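Local atomic coordinates of organic hydroperoxide resistance protein OHRB (Bacillus subtilis, PDB entry 2BJO), a protein that is involved in resistance to organic hydroperoxides as a stress-response protein of the OsmC/Ohr family. Residues T5-T9 with T19-G23; A59-V63 with V112-F118; G77-L81 with K91-T95. The protein carries 3 engineered substitutions. One frame throughout, in Å; residues are numbered along the deposited sequence.

Contact 1 (T5-T9 with T19-G23); sequences TAKVT and TSDDG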
loop_
_atom_site.group_PDB
_atom_site.type_symbol
_atom_site.label_atom_id
_atom_site.label_comp_id
_atom_site.label_asym_id
_atom_site.label_seq_id
_atom_site.Cartn_x
_atom_site.Cartn_y
_atom_site.Cartn_z
ATOM N N THR A 5 -5.544 -13.831 -0.960
ATOM C CA THR A 5 -6.246 -12.559 -0.918
ATOM C C THR A 5 -6.139 -12.059 0.510
ATOM O O THR A 5 -6.608 -12.747 1.401
ATOM C CB THR A 5 -7.707 -12.780 -1.318
ATOM O OG1 THR A 5 -7.709 -13.271 -2.660
ATOM C CG2 THR A 5 -8.609 -11.539 -1.266
ATOM N N ALA A 6 -5.536 -10.895 0.734
ATOM C CA ALA A 6 -5.511 -10.231 2.028
ATOM C C ALA A 6 -6.720 -9.304 2.120
ATOM O O ALA A 6 -7.009 -8.561 1.184
ATOM C CB ALA A 6 -4.238 -9.421 2.132
ATOM N N LYS A 7 -7.458 -9.325 3.232
ATOM C CA LYS A 7 -8.621 -8.473 3.465
ATOM C C LYS A 7 -8.458 -7.525 4.650
ATOM O O LYS A 7 -8.059 -7.929 5.736
ATOM C CB LYS A 7 -9.913 -9.307 3.591
ATOM C CG LYS A 7 -10.097 -10.262 2.403
ATOM C CD LYS A 7 -11.461 -10.867 2.065
ATOM C CE LYS A 7 -11.901 -12.109 2.823
ATOM N NZ LYS A 7 -12.915 -13.011 2.130
ATOM N N VAL A 8 -8.803 -6.258 4.430
ATOM C CA VAL A 8 -8.747 -5.229 5.482
ATOM C C VAL A 8 -9.987 -4.363 5.285
ATOM O O VAL A 8 -10.292 -4.000 4.162
ATOM C CB VAL A 8 -7.474 -4.309 5.486
ATOM C CG1 VAL A 8 -7.534 -3.277 6.623
ATOM C CG2 VAL A 8 -6.149 -5.084 5.523
ATOM N N THR A 9 -10.666 -4.037 6.374
ATOM C CA THR A 9 -11.876 -3.229 6.398
ATOM C C THR A 9 -11.512 -1.868 6.974
ATOM O O THR A 9 -10.878 -1.764 8.020
ATOM C CB THR A 9 -13.035 -3.918 7.171
ATOM O OG1 THR A 9 -13.437 -5.095 6.463
ATOM C CG2 THR A 9 -14.264 -3.016 7.282
ATOM N N THR A 19 -9.103 -2.483 10.431
ATOM C CA THR A 19 -8.869 -3.775 11.059
ATOM C C THR A 19 -8.720 -4.846 9.975
ATOM O O THR A 19 -9.607 -5.038 9.138
ATOM C CB THR A 19 -9.998 -4.120 12.052
ATOM O OG1 THR A 19 -10.204 -2.989 12.891
ATOM C CG2 THR A 19 -9.590 -5.262 12.974
ATOM N N SER A 20 -7.588 -5.549 9.957
ATOM C CA SER A 20 -7.438 -6.645 8.998
ATOM C C SER A 20 -8.426 -7.747 9.442
ATOM O O SER A 20 -8.846 -7.825 10.602
ATOM C CB SER A 20 -5.986 -7.088 8.850
ATOM O OG SER A 20 -5.467 -7.612 10.064
ATOM N N ASP A 21 -8.820 -8.574 8.474
ATOM C CA ASP A 21 -9.632 -9.756 8.697
ATOM C C ASP A 21 -9.049 -10.610 9.818
ATOM O O ASP A 21 -9.830 -11.072 10.643
ATOM C CB ASP A 21 -9.807 -10.580 7.409
ATOM C CG ASP A 21 -8.523 -11.209 6.857
ATOM O OD1 ASP A 21 -7.369 -10.826 7.192
ATOM O OD2 ASP A 21 -8.702 -12.122 6.012
ATOM N N ASP A 22 -7.719 -10.783 9.848
ATOM C CA ASP A 22 -7.034 -11.607 10.862
ATOM C C ASP A 22 -6.624 -10.879 12.147
ATOM O O ASP A 22 -6.018 -11.501 13.010
ATOM C CB ASP A 22 -5.806 -12.306 10.246
ATOM C CG ASP A 22 -4.743 -11.360 9.714
ATOM O OD1 ASP A 22 -4.790 -10.123 9.901
ATOM O OD2 ASP A 22 -3.827 -11.911 9.059
ATOM N N GLY A 23 -6.926 -9.589 12.255
ATOM C CA GLY A 23 -6.593 -8.755 13.391
ATOM C C GLY A 23 -5.145 -8.290 13.487
ATOM O O GLY A 23 -4.804 -7.521 14.384
HETATM O O HOH W 1 -5.701 -10.517 5.468
#
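Val8 lays its CG2 methyl alongside the CB of Ser20, 3.9 Å away, while its other methyl, CG1, reaches over the carbonyl group of Thr19. Val8 and Ser20 belong to the beta hairpin of strands 4-11 and 17-20, an antiparallel non-hydrogen-bonded pair with CA atoms only 4.0 Å apart. A branched valine suits this buried place: with CG1 anti to the backbone N (chi1 180°), its two methyls spread over two successive residues of the partner strand. Next along, Thr9 and Thr19 make a hydrogen-bonded pair, Thr9 N to Thr19 O and Thr19 N to Thr9 O each spanning 3.1 Å. Threonine, branched at CB, suits an extended chain, and on this partly exposed face the Thr19 hydroxyl finds a polar partner in Asp26.

Beyond Ser20 the strand ends, yet one more backbone bond follows, from Asp21 N to Lys7 O at 2.9 Å, nearly straight at 178°. Asp21 also sets its carboxylate beside the Lys7 CB, but the lysine chain leads off elsewhere, leaving NZ 5.8 Å from Asp21 OD2, too far for a salt bridge. The chain then reverses in a type I beta turn from Ser20 to Gly23, closed by Gly23 N on Ser20 O; the last residue has positive phi, readily accepted by a glycine. The other edge of residues 5-9 continues the sheet into the second subunit, with Thr5 OG1 bonded to Ser80 OG of that subunit. Ser20, with chi1 at 63°, turns its OG into the bend, where Leu25 N also bonds to it. That hydroxyl donates to Asp22 OD1 at 2.6 Å, and the same carboxylate oxygen accepts Val24 N in an Asx turn.

Contact 2 (A59-V63 with V112-F118); sequences ALEHV and VNAAHEF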
loop_
_atom_site.group_PDB
_atom_site.type_symbol
_atom_site.label_atom_id
_atom_site.label_comp_id
_atom_site.label_asym_id
_atom_site.label_seq_id
_atom_site.Cartn_x
_atom_site.Cartn_y
_atom_site.Cartn_z
ATOM N N ALA A 59 11.443 -8.640 -3.684
ATOM C CA ALA A 59 11.835 -8.643 -5.084
ATOM C C ALA A 59 13.355 -8.672 -5.217
ATOM O O ALA A 59 13.896 -9.402 -6.060
ATOM C CB ALA A 59 11.213 -7.464 -5.765
ATOM N N LEU A 60 14.037 -7.894 -4.376
ATOM C CA LEU A 60 15.500 -7.838 -4.365
ATOM C C LEU A 60 16.084 -9.206 -3.947
ATOM O O LEU A 60 17.039 -9.715 -4.544
ATOM C CB LEU A 60 15.913 -6.655 -3.484
ATOM C CG LEU A 60 17.387 -6.278 -3.533
ATOM C CD1 LEU A 60 17.844 -5.679 -4.863
ATOM C CD2 LEU A 60 17.693 -5.373 -2.341
ATOM N N GLU A 61 15.484 -9.824 -2.934
ATOM C CA GLU A 61 15.850 -11.158 -2.468
ATOM C C GLU A 61 15.631 -12.236 -3.520
ATOM O O GLU A 61 16.483 -13.107 -3.692
ATOM C CB GLU A 61 15.010 -11.549 -1.250
ATOM C CG GLU A 61 15.198 -12.932 -0.681
ATOM C CD GLU A 61 14.188 -13.131 0.433
ATOM O OE1 GLU A 61 14.583 -13.184 1.601
ATOM O OE2 GLU A 61 12.976 -13.204 0.173
ATOM N N HIS A 62 14.490 -12.182 -4.204
ATOM C CA HIS A 62 14.227 -13.116 -5.300
ATOM C C HIS A 62 15.209 -12.946 -6.473
ATOM O O HIS A 62 15.642 -13.928 -7.037
ATOM C CB HIS A 62 12.762 -12.961 -5.758
ATOM C CG HIS A 62 12.389 -13.840 -6.909
ATOM N ND1 HIS A 62 12.708 -13.540 -8.220
ATOM C CD2 HIS A 62 11.740 -15.026 -6.946
ATOM C CE1 HIS A 62 12.274 -14.496 -9.018
ATOM N NE2 HIS A 62 11.678 -15.404 -8.267
ATOM N N VAL A 63 15.575 -11.733 -6.880
ATOM C CA VAL A 63 16.452 -11.540 -8.048
ATOM C C VAL A 63 17.887 -11.983 -7.730
ATOM O O VAL A 63 18.607 -12.516 -8.570
ATOM C CB VAL A 63 16.384 -10.139 -8.708
ATOM C CG1 VAL A 63 15.012 -9.941 -9.285
ATOM C CG2 VAL A 63 16.755 -9.032 -7.758
ATOM N N VAL A 112 18.779 -4.011 -8.004
ATOM C CA VAL A 112 17.794 -2.981 -7.752
ATOM C C VAL A 112 16.936 -2.777 -9.008
ATOM O O VAL A 112 15.703 -2.749 -8.942
ATOM C CB VAL A 112 18.508 -1.713 -7.236
ATOM C CG1 VAL A 112 17.639 -0.446 -7.298
ATOM C CG2 VAL A 112 18.940 -1.912 -5.796
ATOM N N ASN A 113 17.586 -2.637 -10.161
ATOM C CA ASN A 113 16.828 -2.462 -11.394
ATOM C C ASN A 113 15.970 -3.693 -11.653
ATOM O O ASN A 113 14.788 -3.539 -11.942
ATOM C CB ASN A 113 17.731 -2.185 -12.579
ATOM C CG ASN A 113 18.528 -0.908 -12.436
ATOM O OD1 ASN A 113 18.125 0.020 -11.746
ATOM N ND2 ASN A 113 19.684 -0.851 -13.100
ATOM N N ALA A 114 16.544 -4.892 -11.533
ATOM C CA ALA A 114 15.779 -6.113 -11.722
ATOM C C ALA A 114 14.582 -6.209 -10.758
ATOM O O ALA A 114 13.451 -6.546 -11.135
ATOM C CB ALA A 114 16.727 -7.310 -11.641
ATOM N N ALA A 115 14.827 -5.889 -9.492
ATOM C CA ALA A 115 13.806 -5.822 -8.466
ATOM C C ALA A 115 12.679 -4.866 -8.831
ATOM O O ALA A 115 11.528 -5.176 -8.563
ATOM C CB ALA A 115 14.397 -5.421 -7.109
ATOM N N HIS A 116 12.997 -3.721 -9.426
ATOM C CA HIS A 116 11.986 -2.762 -9.844
ATOM C C HIS A 116 11.136 -3.291 -10.986
ATOM O O HIS A 116 10.021 -2.841 -11.172
ATOM C CB HIS A 116 12.647 -1.447 -10.262
ATOM C CG HIS A 116 11.723 -0.274 -10.294
ATOM N ND1 HIS A 116 11.723 0.657 -11.313
ATOM C CD2 HIS A 116 10.764 0.124 -9.431
ATOM C CE1 HIS A 116 10.811 1.578 -11.073
ATOM N NE2 HIS A 116 10.218 1.282 -9.933
ATOM N N GLU A 117 11.648 -4.219 -11.778
ATOM C CA GLU A 117 10.857 -4.793 -12.857
ATOM C C GLU A 117 9.979 -5.914 -12.284
ATOM O O GLU A 117 8.880 -6.145 -12.787
ATOM C CB GLU A 117 11.774 -5.157 -14.049
ATOM C CG GLU A 117 12.804 -4.102 -14.572
ATOM C CD GLU A 117 12.564 -2.579 -14.372
ATOM O OE1 GLU A 117 13.507 -1.831 -13.974
ATOM O OE2 GLU A 117 11.449 -2.047 -14.591
ATOM N N PHE A 118 10.401 -6.608 -11.226
ATOM C CA PHE A 118 9.644 -7.704 -10.598
ATOM C C PHE A 118 8.586 -7.363 -9.534
ATOM O O PHE A 118 7.515 -7.957 -9.552
ATOM C CB PHE A 118 10.684 -8.690 -10.041
ATOM C CG PHE A 118 10.149 -9.896 -9.333
ATOM C CD1 PHE A 118 10.174 -11.138 -9.953
ATOM C CD2 PHE A 118 9.633 -9.813 -8.039
ATOM C CE1 PHE A 118 9.684 -12.287 -9.305
ATOM C CE2 PHE A 118 9.153 -10.944 -7.404
ATOM C CZ PHE A 118 9.174 -12.181 -8.021
#
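The carbonyl oxygen of Ala114, whose CB packs on Val63 CG1, is met by two N-H groups of its own helix: Phe118 N at 3.1 Å and, weakly, Glu117 N. Such bonds run along the helix, and its meeting with helix 44-65 rests mainly on carbon contacts and one ring stack. The axes of segments 59-63 and 112-118 approach to 8.3 Å, their directions 115° apart. Alanines permit this closeness: Ala59 CB lies 4.0 Å from Ala115 CB, and Ala115 CB also rests on the Leu60 backbone. At one end Leu60 CD1 reaches Val112 CG2, 4.0 Å away. At the other, Phe118 points its ring across to the opposing helix, CG being anti to the backbone N (chi1 179°). Its CD2 touches Ala59 CB at 3.6 Å, and its CE1 sits over one face of the His62 imidazole, towards the rim. The two rings form an offset stack, centroids 4.3 Å apart and planes at 24°. Ala59 also touches Cys119, whose disulfide to Cys55 ties the same two parts of the chain together. Aliphatic groups and two stacked rings thus join these helices by dispersion and close fit, beside a covalent link of the oxidised protein.

Contact 3 (G77-L81 with K91-T95); sequences GQVSL and KIGVT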
loop_
_atom_site.group_PDB
_atom_site.type_symbol
_atom_site.label_atom_id
_atom_site.label_comp_id
_atom_site.label_asym_id
_atom_site.label_seq_id
_atom_site.Cartn_x
_atom_site.Cartn_y
_atom_site.Cartn_z
ATOM N N GLY A 77 11.245 2.969 2.457
ATOM C CA GLY A 77 10.223 3.525 1.584
ATOM C C GLY A 77 9.805 4.891 2.104
ATOM O O GLY A 77 9.525 5.028 3.297
ATOM N N GLN A 78 9.779 5.875 1.205
ATOM C CA GLN A 78 9.425 7.264 1.517
ATOM C C GLN A 78 8.302 7.691 0.561
ATOM O O GLN A 78 8.492 7.881 -0.650
ATOM C CB GLN A 78 10.634 8.189 1.398
ATOM C CG GLN A 78 11.858 7.675 2.126
ATOM C CD GLN A 78 13.049 8.552 1.864
ATOM O OE1 GLN A 78 13.042 9.328 0.909
ATOM N NE2 GLN A 78 14.072 8.442 2.707
ATOM N N VAL A 79 7.102 7.819 1.117
ATOM C CA VAL A 79 5.927 8.110 0.338
ATOM C C VAL A 79 5.419 9.499 0.696
ATOM O O VAL A 79 5.014 9.706 1.845
ATOM C CB VAL A 79 4.847 7.033 0.589
ATOM C CG1 VAL A 79 3.483 7.436 -0.031
ATOM C CG2 VAL A 79 5.297 5.678 0.087
ATOM N N SER A 80 5.382 10.401 -0.283
ATOM C CA SER A 80 4.909 11.771 -0.068
ATOM C C SER A 80 3.500 12.043 -0.614
ATOM O O SER A 80 3.210 11.649 -1.750
ATOM C CB SER A 80 5.874 12.796 -0.685
ATOM O OG SER A 80 7.176 12.672 -0.135
ATOM N N LEU A 81 2.665 12.712 0.184
ATOM C CA LEU A 81 1.405 13.241 -0.320
ATOM C C LEU A 81 1.704 14.620 -0.894
ATOM O O LEU A 81 2.400 15.420 -0.275
ATOM C CB LEU A 81 0.315 13.375 0.731
ATOM C CG LEU A 81 -1.093 13.699 0.251
ATOM C CD1 LEU A 81 -1.679 12.563 -0.577
ATOM C CD2 LEU A 81 -1.902 13.992 1.517
ATOM N N LYS A 91 -1.999 13.587 -5.078
ATOM C CA LYS A 91 -1.266 12.454 -5.637
ATOM C C LYS A 91 -0.077 12.122 -4.747
ATOM O O LYS A 91 0.324 12.896 -3.869
ATOM C CB LYS A 91 -0.793 12.713 -7.068
ATOM C CG LYS A 91 0.074 13.950 -7.266
ATOM C CD LYS A 91 0.644 14.120 -8.680
ATOM C CE LYS A 91 0.007 13.387 -9.876
ATOM N NZ LYS A 91 0.777 13.532 -11.202
ATOM N N ILE A 92 0.479 10.957 -5.053
ATOM C CA ILE A 92 1.610 10.313 -4.390
ATOM C C ILE A 92 2.928 10.375 -5.134
ATOM O O ILE A 92 2.968 10.278 -6.360
ATOM C CB ILE A 92 1.180 8.805 -4.208
ATOM C CG1 ILE A 92 0.137 8.711 -3.089
ATOM C CG2 ILE A 92 2.289 7.792 -4.014
ATOM C CD1 ILE A 92 0.489 9.350 -1.781
ATOM N N GLY A 93 4.000 10.488 -4.353
ATOM C CA GLY A 93 5.411 10.473 -4.778
ATOM C C GLY A 93 6.095 9.391 -3.964
ATOM O O GLY A 93 5.747 9.158 -2.798
ATOM N N VAL A 94 7.049 8.682 -4.554
ATOM C CA VAL A 94 7.734 7.587 -3.848
ATOM C C VAL A 94 9.248 7.626 -4.051
ATOM O O VAL A 94 9.678 7.678 -5.192
ATOM C CB VAL A 94 7.262 6.161 -4.290
ATOM C CG1 VAL A 94 7.971 5.055 -3.498
ATOM C CG2 VAL A 94 5.757 5.950 -4.123
ATOM N N THR A 95 10.031 7.572 -2.973
ATOM C CA THR A 95 11.461 7.296 -3.044
ATOM C C THR A 95 11.757 6.013 -2.253
ATOM O O THR A 95 11.200 5.776 -1.183
ATOM C CB THR A 95 12.271 8.550 -2.638
ATOM O OG1 THR A 95 12.071 9.546 -3.654
ATOM C CG2 THR A 95 13.758 8.266 -2.552
#
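The flat amide of Gln78 lies alongside Thr95, both side chains pointing the same way, with OE1 3.7 Å from Thr95 CG2; at its other end NE2 donates to Glu76 OE1. This pair stands on a beta hairpin, strands 74-84 and 89-99, whose antiparallel ladder runs without a break through these residues. Gln78 and Thr95 are a hydrogen-bonded pair, Gln78 N to Thr95 O and Thr95 N to Gln78 O both 2.8 Å, and Ser80 pairs likewise with Gly93. Gly93 has no side chain to compete with the CB of Ser80 on that face. The outer edge of residues 77-81 pairs antiparallel with a strand of the second subunit, where the Ser80 hydroxyl is taken up.

The reverse face, with Val79, Leu81, Ile92 and Val94, is apolar and buried, and helix 44-65 lies against it through Phe48 and Ala49 on Val79. Beta-branched Val79, Ile92 and Val94 suit an extended backbone, and Leu81 adds a further apolar side chain under helix 44-65. Val79 CG2 meets Val94 CG2 at 4.2 Å. Ile92, its CG1 anti to the carbonyl carbon (chi1 -74°), carries its long branch towards the other strand. There CD1 sits 4.0 Å from Val79 CG1 and 4.1 Å from Leu81 CD1. The same Ile92 CD1 comes within 3.6 Å of Ser80 O.

The three contacts do not touch. Contact 3 is the most buried and lies nearest the centre of the chain, whereas contacts 1 and 2 are only partly buried. Contacts 1 and 3 each join the strands of a hairpin through backbone hydrogen bonds, and both lie on sheet edges continued by the second subunit; their centres within one chain are about 24 Å apart. Contact 2 instead packs two helices by apolar and ring contacts. Contact 3 is nested in the chain loop that contact 2 closes, and helix 44-65, which supplies residues 59-63, also covers the apolar face of residues 77-81 and 91-95.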